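PDB 3QC0: sugar isomerase, which binds a zinc ion in a xylose isomerase-like TIM barrel and probably interconverts sugars. Local coordinates for residues Gly173-Val178 with Ala202-Asp207; Ile141-Pro146 with Asn156-Ala161; Glu5-Asn10 with Gln245-Phe250. One frame throughout, in Å; residues are numbered along the deposited sequence.

Contact 1: Gly173-Val178 with Ala202-Asp207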
ATOM      1  N   GLY A 173       6.581 -14.148  15.965  1.00 15.55           N
ATOM      2  CA  GLY A 173       7.321 -12.923  15.714  1.00 14.46           C
ATOM      3  C   GLY A 173       6.978 -12.394  14.341  1.00 13.71           C
ATOM      4  O   GLY A 173       5.917 -12.718  13.806  1.00 14.02           O
ATOM      5  N   VAL A 174       7.904 -11.628  13.777  1.00 14.10           N
ATOM      6  CA  VAL A 174       7.680 -10.977  12.483  1.00 14.04           C
ATOM      7  C   VAL A 174       8.807 -11.235  11.488  1.00 14.04           C
ATOM      8  O   VAL A 174       9.975 -11.335  11.865  1.00 14.89           O
ATOM      9  CB  VAL A 174       7.426  -9.426  12.655  1.00 14.45           C
ATOM     10  CG1 VAL A 174       6.138  -9.162  13.444  1.00 16.00           C
ATOM     11  CG2 VAL A 174       8.653  -8.690  13.270  1.00 15.99           C
ATOM     12  N   ALA A 175       8.449 -11.301  10.212  1.00 13.58           N
ATOM     13  CA  ALA A 175       9.374 -11.221   9.103  1.00 13.72           C
ATOM     14  C   ALA A 175       9.232  -9.835   8.486  1.00 14.02           C
ATOM     15  O   ALA A 175       8.145  -9.444   8.076  1.00 14.91           O
ATOM     16  CB  ALA A 175       9.048 -12.305   8.034  1.00 14.29           C
ATOM     17  N   ILE A 176      10.344  -9.127   8.438  1.00 13.96           N
ATOM     18  CA  ILE A 176      10.380  -7.755   7.929  1.00 13.93           C
ATOM     19  C   ILE A 176      10.934  -7.768   6.518  1.00 14.31           C
ATOM     20  O   ILE A 176      12.132  -7.977   6.310  1.00 15.23           O
ATOM     21  CB  ILE A 176      11.185  -6.799   8.868  1.00 15.11           C
ATOM     22  CG1 ILE A 176      10.662  -6.829  10.324  1.00 15.84           C
ATOM     23  CG2 ILE A 176      11.155  -5.349   8.285  1.00 15.14           C
ATOM     24  CD1 ILE A 176      11.520  -6.030  11.305  1.00 15.63           C
ATOM     25  N   ASP A 177      10.043  -7.592   5.541  1.00 13.04           N
ATOM     26  CA  ASP A 177      10.399  -7.617   4.114  1.00 13.20           C
ATOM     27  C   ASP A 177      10.308  -6.191   3.629  1.00 13.43           C
ATOM     28  O   ASP A 177       9.264  -5.564   3.747  1.00 13.87           O
ATOM     29  CB  ASP A 177       9.426  -8.539   3.387  1.00 12.74           C
ATOM     30  CG  ASP A 177       9.695  -8.681   1.901  1.00 15.07           C
ATOM     31  OD1 ASP A 177      10.207  -7.730   1.292  1.00 17.14           O
ATOM     32  OD2 ASP A 177       9.368  -9.771   1.362  1.00 15.64           O
ATOM     33  N   VAL A 178      11.433  -5.656   3.183  1.00 13.83           N
ATOM     34  CA  VAL A 178      11.508  -4.237   2.815  1.00 12.98           C
ATOM     35  C   VAL A 178      10.469  -3.890   1.764  1.00 13.92           C
ATOM     36  O   VAL A 178       9.970  -2.758   1.752  1.00 14.29           O
ATOM     37  CB  VAL A 178      12.917  -3.840   2.340  1.00 13.34           C
ATOM     38  CG1 VAL A 178      13.930  -4.071   3.512  1.00 15.61           C
ATOM     39  CG2 VAL A 178      13.357  -4.595   1.067  1.00 13.93           C
ATOM     40  N   ALA A 202      13.097 -12.524  10.740  1.00 15.74           N
ATOM     41  CA  ALA A 202      13.644 -12.570   9.401  1.00 15.74           C
ATOM     42  C   ALA A 202      13.660 -11.177   8.831  1.00 16.01           C
ATOM     43  O   ALA A 202      12.858 -10.323   9.254  1.00 15.85           O
ATOM     44  CB  ALA A 202      12.829 -13.514   8.488  1.00 15.87           C
ATOM     45  N   HIS A 203      14.539 -10.995   7.856  1.00 16.38           N
ATOM     46  CA  HIS A 203      14.718  -9.731   7.128  1.00 15.77           C
ATOM     47  C   HIS A 203      14.867 -10.064   5.669  1.00 16.40           C
ATOM     48  O   HIS A 203      15.845 -10.742   5.281  1.00 17.43           O
ATOM     49  CB  HIS A 203      15.960  -9.015   7.664  1.00 16.83           C
ATOM     50  CG  HIS A 203      16.296  -7.742   6.960  1.00 16.09           C
ATOM     51  ND1 HIS A 203      17.529  -7.144   7.066  1.00 18.42           N
ATOM     52  CD2 HIS A 203      15.548  -6.928   6.157  1.00 16.97           C
ATOM     53  CE1 HIS A 203      17.528  -6.015   6.375  1.00 19.11           C
ATOM     54  NE2 HIS A 203      16.359  -5.885   5.776  1.00 17.89           N
ATOM     55  N   HIS A 204      13.883  -9.663   4.860  1.00 15.82           N
ATOM     56  CA  HIS A 204      13.900  -9.935   3.436  1.00 16.39           C
ATOM     57  C   HIS A 204      14.270  -8.670   2.687  1.00 15.82           C
ATOM     58  O   HIS A 204      13.746  -7.571   2.992  1.00 15.85           O
ATOM     59  CB  HIS A 204      12.557 -10.443   2.894  1.00 15.58           C
ATOM     60  CG  HIS A 204      11.980 -11.589   3.648  1.00 15.33           C
ATOM     61  ND1 HIS A 204      10.698 -12.050   3.446  1.00 15.76           N
ATOM     62  CD2 HIS A 204      12.530 -12.387   4.600  1.00 15.13           C
ATOM     63  CE1 HIS A 204      10.484 -13.082   4.260  1.00 17.93           C
ATOM     64  NE2 HIS A 204      11.586 -13.311   4.953  1.00 16.88           N
ATOM     65  N   ILE A 205      15.121  -8.843   1.679  1.00 16.85           N
ATOM     66  CA  ILE A 205      15.622  -7.736   0.877  1.00 16.02           C
ATOM     67  C   ILE A 205      15.361  -7.899  -0.617  1.00 17.22           C
ATOM     68  O   ILE A 205      15.205  -8.996  -1.122  1.00 16.55           O
ATOM     69  CB  ILE A 205      17.119  -7.461   1.131  1.00 17.27           C
ATOM     70  CG1 ILE A 205      17.955  -8.711   0.847  1.00 17.26           C
ATOM     71  CG2 ILE A 205      17.320  -6.926   2.559  1.00 18.07           C
ATOM     72  CD1 ILE A 205      19.505  -8.397   0.836  1.00 20.15           C
ATOM     73  N   CYS A 206      15.300  -6.734  -1.272  1.00 15.35           N
ATOM     74  CA  CYS A 206      14.919  -6.545  -2.680  1.00 16.71           C
ATOM     75  C   CYS A 206      14.776  -5.019  -2.790  1.00 16.77           C
ATOM     76  O   CYS A 206      15.274  -4.300  -1.931  1.00 18.00           O
ATOM     77  CB  CYS A 206      13.632  -7.282  -3.059  1.00 15.52           C
ATOM     78  SG  CYS A 206      12.223  -6.787  -2.075  1.00 17.97           S
ATOM     79  N   ASP A 207      14.151  -4.546  -3.851  1.00 16.53           N
ATOM     80  CA  ASP A 207      13.985  -3.121  -3.996  1.00 16.19           C
ATOM     81  C   ASP A 207      12.647  -2.763  -4.630  1.00 15.05           C
ATOM     82  O   ASP A 207      12.002  -3.612  -5.268  1.00 15.64           O
ATOM     83  CB  ASP A 207      15.146  -2.509  -4.822  1.00 16.19           C
ATOM     84  CG  ASP A 207      15.633  -1.163  -4.265  1.00 16.91           C
ATOM     85  OD1 ASP A 207      14.816  -0.427  -3.621  1.00 16.71           O
ATOM     86  OD2 ASP A 207      16.830  -0.806  -4.494  1.00 18.47           O
TER

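Contact 2: Ile141-Pro146 with Asn156-Ala161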
ATOM      1  N   ILE A 141       4.970 -13.783  11.335  1.00 12.98           N
ATOM      2  CA  ILE A 141       3.954 -13.003  10.620  1.00 12.28           C
ATOM      3  C   ILE A 141       4.681 -12.023   9.719  1.00 12.11           C
ATOM      4  O   ILE A 141       5.484 -11.194  10.192  1.00 13.77           O
ATOM      5  CB  ILE A 141       3.054 -12.224  11.600  1.00 12.93           C
ATOM      6  CG1 ILE A 141       2.352 -13.139  12.612  1.00 13.03           C
ATOM      7  CG2 ILE A 141       2.030 -11.347  10.819  1.00 13.61           C
ATOM      8  CD1 ILE A 141       1.575 -12.385  13.711  1.00 14.30           C
ATOM      9  N   GLU A 142       4.376 -12.105   8.435  0.61 12.31           N
ATOM     10  CA  GLU A 142       4.972 -11.191   7.443  0.61 12.75           C
ATOM     11  C   GLU A 142       3.915 -10.138   7.093  0.61 12.24           C
ATOM     12  O   GLU A 142       2.967 -10.433   6.386  0.61 11.85           O
ATOM     13  CB  GLU A 142       5.417 -11.942   6.192  0.61 13.06           C
ATOM     14  CG  GLU A 142       6.308 -11.085   5.298  0.61 13.33           C
ATOM     15  CD  GLU A 142       6.659 -11.730   3.984  0.61 15.86           C
ATOM     16  OE1 GLU A 142       5.911 -12.612   3.559  0.61 16.52           O
ATOM     17  OE2 GLU A 142       7.684 -11.324   3.410  0.61 14.58           O
ATOM     18  N   PRO A 143       4.032  -8.924   7.656  1.00 12.46           N
ATOM     19  CA  PRO A 143       3.114  -7.889   7.104  1.00 11.42           C
ATOM     20  C   PRO A 143       3.403  -7.735   5.614  1.00 11.74           C
ATOM     21  O   PRO A 143       4.576  -7.700   5.212  1.00 12.66           O
ATOM     22  CB  PRO A 143       3.462  -6.631   7.909  1.00 11.91           C
ATOM     23  CG  PRO A 143       4.854  -6.871   8.422  1.00 13.66           C
ATOM     24  CD  PRO A 143       4.949  -8.376   8.654  1.00 13.58           C
ATOM     25  N   LEU A 144       2.341  -7.636   4.825  1.00 11.63           N
ATOM     26  CA  LEU A 144       2.431  -7.558   3.381  1.00 10.55           C
ATOM     27  C   LEU A 144       2.026  -6.157   2.943  1.00 10.24           C
ATOM     28  O   LEU A 144       1.251  -5.469   3.604  1.00 12.04           O
ATOM     29  CB  LEU A 144       1.552  -8.588   2.671  1.00 12.27           C
ATOM     30  CG  LEU A 144       2.324  -9.725   1.974  1.00 12.50           C
ATOM     31  CD1 LEU A 144       3.083 -10.633   2.967  1.00 15.29           C
ATOM     32  CD2 LEU A 144       1.377 -10.479   1.042  1.00 12.99           C
ATOM     33  N   HIS A 145       2.572  -5.755   1.794  1.00 11.79           N
ATOM     34  CA  HIS A 145       2.271  -4.463   1.254  1.00 11.21           C
ATOM     35  C   HIS A 145       0.755  -4.277   1.242  1.00 11.91           C
ATOM     36  O   HIS A 145       0.023  -5.178   0.849  1.00 12.00           O
ATOM     37  CB  HIS A 145       2.782  -4.328  -0.169  1.00 11.41           C
ATOM     38  CG  HIS A 145       2.891  -2.919  -0.611  1.00 11.46           C
ATOM     39  ND1 HIS A 145       1.787  -2.171  -0.985  1.00 12.58           N
ATOM     40  CD2 HIS A 145       3.978  -2.117  -0.749  1.00 11.52           C
ATOM     41  CE1 HIS A 145       2.210  -0.957  -1.351  1.00 14.28           C
ATOM     42  NE2 HIS A 145       3.521  -0.881  -1.162  1.00 12.06           N
ATOM     43  N   PRO A 146       0.300  -3.067   1.583  1.00 11.73           N
ATOM     44  CA  PRO A 146      -1.129  -2.800   1.549  1.00 12.52           C
ATOM     45  C   PRO A 146      -1.852  -3.130   0.243  1.00 12.37           C
ATOM     46  O   PRO A 146      -3.046  -3.397   0.277  1.00 13.18           O
ATOM     47  CB  PRO A 146      -1.211  -1.293   1.873  1.00 13.04           C
ATOM     48  CG  PRO A 146      -0.079  -1.123   2.876  1.00 12.55           C
ATOM     49  CD  PRO A 146       1.031  -2.062   2.375  1.00 11.92           C
ATOM     50  N   ASN A 156      -1.091  -5.845   7.193  1.00 11.93           N
ATOM     51  CA  ASN A 156      -0.508  -4.888   6.268  1.00 11.25           C
ATOM     52  C   ASN A 156       0.424  -3.836   6.821  1.00 11.65           C
ATOM     53  O   ASN A 156       0.915  -3.005   6.048  1.00 11.94           O
ATOM     54  CB  ASN A 156      -1.642  -4.204   5.511  1.00 11.45           C
ATOM     55  CG  ASN A 156      -2.475  -5.204   4.755  1.00 11.06           C
ATOM     56  OD1 ASN A 156      -3.626  -5.464   5.111  1.00 11.91           O
ATOM     57  ND2 ASN A 156      -1.858  -5.848   3.745  1.00 11.38           N
ATOM     58  N   THR A 157       0.652  -3.818   8.141  1.00 11.23           N
ATOM     59  CA  THR A 157       1.651  -2.918   8.726  1.00 11.78           C
ATOM     60  C   THR A 157       2.449  -3.689   9.775  1.00 12.06           C
ATOM     61  O   THR A 157       1.938  -4.636  10.410  1.00 12.41           O
ATOM     62  CB  THR A 157       1.045  -1.656   9.362  1.00 12.13           C
ATOM     63  OG1 THR A 157       0.391  -2.004  10.592  1.00 12.47           O
ATOM     64  CG2 THR A 157       0.131  -0.892   8.323  1.00 13.56           C
ATOM     65  N   LEU A 158       3.700  -3.298   9.947  1.00 11.14           N
ATOM     66  CA  LEU A 158       4.503  -3.905  10.996  1.00 12.51           C
ATOM     67  C   LEU A 158       3.871  -3.657  12.370  1.00 13.14           C
ATOM     68  O   LEU A 158       3.895  -4.556  13.217  1.00 13.80           O
ATOM     69  CB  LEU A 158       5.926  -3.386  10.918  1.00 13.33           C
ATOM     70  CG  LEU A 158       6.927  -3.931  11.924  1.00 14.14           C
ATOM     71  CD1 LEU A 158       7.029  -5.463  11.865  1.00 13.97           C
ATOM     72  CD2 LEU A 158       8.305  -3.264  11.631  1.00 14.83           C
ATOM     73  N   GLY A 159       3.312  -2.472  12.619  1.00 13.33           N
ATOM     74  CA  GLY A 159       2.640  -2.196  13.863  1.00 13.73           C
ATOM     75  C   GLY A 159       1.491  -3.153  14.160  1.00 14.19           C
ATOM     76  O   GLY A 159       1.339  -3.634  15.260  1.00 14.61           O
ATOM     77  N   GLN A 160       0.688  -3.442  13.143  1.00 13.52           N
ATOM     78  CA  GLN A 160      -0.401  -4.360  13.279  1.00 13.10           C
ATOM     79  C   GLN A 160       0.145  -5.763  13.545  1.00 13.05           C
ATOM     80  O   GLN A 160      -0.393  -6.489  14.376  1.00 13.53           O
ATOM     81  CB  GLN A 160      -1.254  -4.320  12.015  1.00 12.58           C
ATOM     82  CG  GLN A 160      -2.377  -5.338  11.990  1.00 13.65           C
ATOM     83  CD  GLN A 160      -2.934  -5.564  10.590  1.00 12.13           C
ATOM     84  OE1 GLN A 160      -2.309  -5.159   9.609  1.00 14.20           O
ATOM     85  NE2 GLN A 160      -4.071  -6.263  10.502  1.00 14.68           N
ATOM     86  N   ALA A 161       1.166  -6.180  12.786  1.00 12.47           N
ATOM     87  CA  ALA A 161       1.771  -7.502  13.013  1.00 11.62           C
ATOM     88  C   ALA A 161       2.244  -7.644  14.449  1.00 12.72           C
ATOM     89  O   ALA A 161       2.062  -8.689  15.103  1.00 13.77           O
ATOM     90  CB  ALA A 161       2.909  -7.764  12.017  1.00 13.55           C
TER

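Contact 3: Glu5-Asn10 with Gln245-Phe250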
ATOM      1  N   GLU A   5      29.109 -14.322   4.110  1.00 40.82           N
ATOM      2  CA  GLU A   5      28.491 -14.313   5.421  1.00 38.51           C
ATOM      3  C   GLU A   5      27.292 -13.349   5.405  1.00 35.26           C
ATOM      4  O   GLU A   5      27.385 -12.252   4.856  1.00 35.28           O
ATOM      5  CB  GLU A   5      29.455 -13.809   6.485  1.00 39.29           C
ATOM      6  N   GLY A   6      26.220 -13.775   6.054  1.00 31.71           N
ATOM      7  CA  GLY A   6      24.994 -12.955   6.245  1.00 29.21           C
ATOM      8  C   GLY A   6      24.002 -12.834   5.102  1.00 27.66           C
ATOM      9  O   GLY A   6      23.111 -11.989   5.183  1.00 26.79           O
ATOM     10  N   LEU A   7      24.184 -13.600   4.032  1.00 26.82           N
ATOM     11  CA  LEU A   7      23.317 -13.589   2.858  1.00 25.60           C
ATOM     12  C   LEU A   7      22.554 -14.917   2.736  1.00 24.70           C
ATOM     13  O   LEU A   7      23.139 -16.004   2.800  1.00 24.73           O
ATOM     14  CB  LEU A   7      24.121 -13.338   1.579  1.00 26.20           C
ATOM     15  CG  LEU A   7      23.351 -13.236   0.260  1.00 25.52           C
ATOM     16  CD1 LEU A   7      22.275 -12.111   0.348  1.00 24.72           C
ATOM     17  CD2 LEU A   7      24.296 -13.010  -0.918  1.00 27.17           C
ATOM     18  N   SER A   8      21.246 -14.831   2.524  1.00 23.22           N
ATOM     19  CA  SER A   8      20.381 -15.956   2.215  1.00 22.48           C
ATOM     20  C   SER A   8      19.680 -15.669   0.899  1.00 22.57           C
ATOM     21  O   SER A   8      19.403 -14.494   0.585  1.00 22.12           O
ATOM     22  CB  SER A   8      19.371 -16.137   3.362  1.00 22.78           C
ATOM     23  OG  SER A   8      18.500 -17.211   3.112  1.00 21.61           O
ATOM     24  N   ILE A   9      19.354 -16.700   0.134  1.00 21.48           N
ATOM     25  CA  ILE A   9      18.577 -16.543  -1.097  1.00 21.17           C
ATOM     26  C   ILE A   9      17.226 -17.229  -0.916  1.00 20.46           C
ATOM     27  O   ILE A   9      17.134 -18.431  -0.683  1.00 21.05           O
ATOM     28  CB  ILE A   9      19.299 -17.124  -2.337  1.00 21.13           C
ATOM     29  CG1 ILE A   9      20.678 -16.468  -2.524  1.00 22.21           C
ATOM     30  CG2 ILE A   9      18.418 -17.009  -3.595  1.00 22.62           C
ATOM     31  CD1 ILE A   9      20.707 -15.006  -2.916  1.00 22.39           C
ATOM     32  N   ASN A  10      16.152 -16.440  -0.984  1.00 20.19           N
ATOM     33  CA  ASN A  10      14.820 -16.996  -1.081  1.00 18.97           C
ATOM     34  C   ASN A  10      14.726 -17.549  -2.498  1.00 20.19           C
ATOM     35  O   ASN A  10      15.011 -16.842  -3.463  1.00 20.41           O
ATOM     36  CB  ASN A  10      13.767 -15.922  -0.786  1.00 17.97           C
ATOM     37  CG  ASN A  10      12.391 -16.440  -0.837  1.00 16.33           C
ATOM     38  OD1 ASN A  10      11.932 -16.928  -1.895  1.00 19.92           O
ATOM     39  ND2 ASN A  10      11.634 -16.218   0.263  1.00 18.13           N
ATOM     40  N   GLN A 245      20.336 -11.631   5.655  1.00 22.54           N
ATOM     41  CA  GLN A 245      19.396 -10.901   4.830  1.00 21.10           C
ATOM     42  C   GLN A 245      19.021 -11.828   3.698  1.00 20.37           C
ATOM     43  O   GLN A 245      19.912 -12.351   3.014  1.00 21.43           O
ATOM     44  CB  GLN A 245      20.037  -9.618   4.299  1.00 21.93           C
ATOM     45  CG  GLN A 245      20.431  -8.665   5.403  1.00 22.56           C
ATOM     46  CD  GLN A 245      21.141  -7.426   4.874  1.00 24.85           C
ATOM     47  OE1 GLN A 245      20.610  -6.723   4.024  1.00 26.65           O
ATOM     48  NE2 GLN A 245      22.334  -7.160   5.367  1.00 25.49           N
ATOM     49  N   GLU A 246      17.714 -12.027   3.511  1.00 18.60           N
ATOM     50  CA  GLU A 246      17.176 -12.997   2.581  1.00 19.21           C
ATOM     51  C   GLU A 246      16.676 -12.312   1.309  1.00 18.51           C
ATOM     52  O   GLU A 246      15.713 -11.513   1.369  1.00 18.32           O
ATOM     53  CB  GLU A 246      16.041 -13.748   3.289  1.00 18.43           C
ATOM     54  CG  GLU A 246      15.335 -14.785   2.431  1.00 19.53           C
ATOM     55  CD  GLU A 246      14.134 -15.347   3.125  1.00 19.51           C
ATOM     56  OE1 GLU A 246      14.275 -15.799   4.286  1.00 19.09           O
ATOM     57  OE2 GLU A 246      13.046 -15.338   2.522  1.00 21.30           O
ATOM     58  N   VAL A 247      17.340 -12.557   0.191  1.00 20.06           N
ATOM     59  CA  VAL A 247      16.978 -11.977  -1.089  1.00 19.00           C
ATOM     60  C   VAL A 247      15.765 -12.641  -1.695  1.00 18.99           C
ATOM     61  O   VAL A 247      15.763 -13.809  -2.042  1.00 19.68           O
ATOM     62  CB  VAL A 247      18.102 -12.033  -2.096  1.00 19.56           C
ATOM     63  CG1 VAL A 247      17.641 -11.453  -3.446  1.00 19.03           C
ATOM     64  CG2 VAL A 247      19.353 -11.340  -1.497  1.00 19.10           C
ATOM     65  N   GLU A 248      14.702 -11.862  -1.814  1.00 17.75           N
ATOM     66  CA  GLU A 248      13.438 -12.366  -2.319  1.00 17.59           C
ATOM     67  C   GLU A 248      12.955 -11.432  -3.415  1.00 17.18           C
ATOM     68  O   GLU A 248      12.428 -10.350  -3.171  1.00 18.04           O
ATOM     69  CB  GLU A 248      12.399 -12.482  -1.193  1.00 16.69           C
ATOM     70  CG  GLU A 248      11.088 -13.073  -1.656  1.00 17.59           C
ATOM     71  CD  GLU A 248      10.075 -13.151  -0.565  1.00 21.01           C
ATOM     72  OE1 GLU A 248      10.119 -12.309   0.320  1.00 17.45           O
ATOM     73  OE2 GLU A 248       9.268 -14.100  -0.575  1.00 25.15           O
ATOM     74  N   ILE A 249      13.203 -11.841  -4.650  1.00 17.84           N
ATOM     75  CA  ILE A 249      12.878 -11.079  -5.845  1.00 18.53           C
ATOM     76  C   ILE A 249      11.927 -11.873  -6.742  1.00 20.43           C
ATOM     77  O   ILE A 249      12.227 -12.995  -7.135  1.00 21.81           O
ATOM     78  CB  ILE A 249      14.150 -10.711  -6.657  1.00 19.73           C
ATOM     79  CG1 ILE A 249      15.074  -9.841  -5.805  1.00 20.54           C
ATOM     80  CG2 ILE A 249      13.761  -9.986  -7.972  1.00 20.08           C
ATOM     81  CD1 ILE A 249      16.508  -9.621  -6.336  1.00 20.79           C
ATOM     82  N   PHE A 250      10.786 -11.286  -7.065  1.00 19.66           N
ATOM     83  CA  PHE A 250       9.863 -11.771  -8.079  1.00 21.00           C
ATOM     84  C   PHE A 250       9.992 -10.826  -9.277  1.00 21.96           C
ATOM     85  O   PHE A 250       9.609  -9.660  -9.167  1.00 20.92           O
ATOM     86  CB  PHE A 250       8.388 -11.775  -7.606  1.00 19.91           C
ATOM     87  CG  PHE A 250       8.139 -12.362  -6.226  1.00 21.44           C
ATOM     88  CD1 PHE A 250       8.939 -13.329  -5.667  1.00 23.74           C
ATOM     89  CD2 PHE A 250       7.013 -11.974  -5.519  1.00 23.40           C
ATOM     90  CE1 PHE A 250       8.669 -13.838  -4.386  1.00 23.48           C
ATOM     91  CE2 PHE A 250       6.744 -12.487  -4.254  1.00 23.77           C
ATOM     92  CZ  PHE A 250       7.593 -13.412  -3.679  1.00 22.34           C
TER
HETATM   93  O   HOH W   1      23.525  -9.700   6.711  1.00 31.50           O

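Contact 1: Gly173-Val178 with Ala202-Asp207
Asp-177 and His-204 are paired neighbours on two adjacent parallel strands, both on one face of the sheet, their side chains crossing at about a right angle with carboxylate and ring planes 67° apart. The carboxylate comes to the ring from its edge: OD2 of Asp-177 lies near the ring plane, 3.4 Å from ND1 of His-204, and both atoms are zinc ligands, so the metal rather than a hydrogen bond joins them. CG of Asp-177 stands anti to its backbone N (chi1 -179°) and packs 3.5 Å from CB of His-204. On the same face, CB of Ala-175 meets CB of Ala-202 at 4.0 Å and also reaches the CE1 corner of the imidazole. His-203 and Ile-176 point to the other face, where CD2 of His-203 has the Ile-176 carbonyl oxygen at its ring edge, 3.6 Å away, and NE2 approaches CG1 of Val-178; ND1 of His-203 is hydrogen-bonded to Arg-233. The strands run 19° from parallel. Three backbone hydrogen bonds of 2.8 to 3.0 Å fix the register: Ile-176 N to Ala-202 O, His-204 N to Ile-176 O and Val-178 N to His-204 O. Asp-177 ends its strand as a helix N-cap, OD1 accepting from Tyr-179 N while OD2 also accepts from Arg-219. An alanine at Asp-177 would probably cost the zinc one ligand and leave the Tyr-179 N-H without its cap. With Glu-142 and Glu-248 completing the site, three acidic side chains converge on the metal, whose positive charge, aided by Arg-219, probably offsets their mutual repulsion.

Contact 2: Ile141-Pro146 with Asn156-Ala161
Pro-143 and Asn-156 have the nearest CA atoms, 4.8 Å apart, where the loop after strand 139-141 folds back on the N-terminal turn of helix 158-168, a beta-to-alpha connection of the TIM barrel. CA of Asn-156 also makes a C-H...O contact with Leu-144 O, at 3.2 Å. The Asn-156 amide reaches the same oxygen: ND2 donates to Leu-144 O over 3.1 Å, the acceptor near the amide plane but the donor 52° out of the carbonyl plane. ND2 also donates to Ala-153 O, and OD1 accepts from Arg-118. The Pro-143 ring lies against the first turn of the helix, its CB 3.5 Å from Thr-157 O and its CD 4.0 Å from CB of Ala-161. CG2 of Ile-141, anti to the backbone N, touches that methyl at 3.9 Å. Thr-157 is the N-cap, OG1 accepting from Gln-160 N, and Gln-160 OE1 in turn accepts from Asn-156 N over 2.8 Å. Glu-142 starts away from the helix, and its OE2 is a zinc ligand. Leu-158 and Ala-161 also pack on Val-174 of strand 172-177, Pro-143 touches Val-181 of helix 178-181, and Pro-146 and Thr-157 meet Trp-183 of the second subunit.

Contact 3: Glu5-Asn10 with Gln245-Phe250
Asn-10 lays its amide over the side chain of Glu-248, the amide and carboxylate planes stacked 30° apart, with CG of Asn-10 3.7 Å from CG of Glu-248. The same amide donates to Glu-246: ND2 to OE2 is 2.8 Å at 169°, the acceptor close to the amide plane while ND2 meets the oxygen on its anti side. An extended chi1 of -179° sets CG of Asn-10 beside both glutamates, and OD1 accepts from Trp-38 NE1 and Ala-12 N. OE1 of Glu-246 is hydrogen-bonded to Thr-62 OG1, as is OG of Ser-8, so Glu-246 has a polar partner at each carboxylate oxygen. Glu-248 OE1 is a zinc ligand, so Asn-10, stacked on Glu-248, probably helps to position it. Strands 7-10 and 245-247 are the first and last of the eight parallel strands, and their pairing closes the TIM barrel. Its backbone ladder includes Ser-8 N to Gln-245 O and Val-247 N to Ser-8 O, each 2.9 Å. On the face opposite Ser-8 and Glu-246, CD1 of Leu-7 presses on CG2 of Val-247 at 3.5 Å, and CD1 of Ile-9 lies 4.0 Å from CB of Val-247, its side chain alongside and pointing the same way. Helix 260-274 covers this face through Val-268, Ile-264 and Cys-267. At the strand start, one water donates to Gly-6 O and lies 3.1 Å from Gln-245 NE2, which donates to it.

In the fold
From the N terminus, strand 7-10 is laid down first, but its contact 3 closes only when strand 245-247 arrives, a loop of 234 residues that takes in most of the barrel. Contacts 1 and 2 both nest inside it, in series. Contact 2 closes first, over nine residues, joining the loop after strand 139-141 to helix 158-168. The chain then enters strand 172-177, and contact 1 closes across 23 residues at strand 200-205. Backbone pairing of Ile-141 with Gly-173 and Ala-175 ties contact 2 to contact 1; Ile-205 N to Glu-246 O ties contact 1 to contact 3. All three supply zinc ligands, so the metal links them.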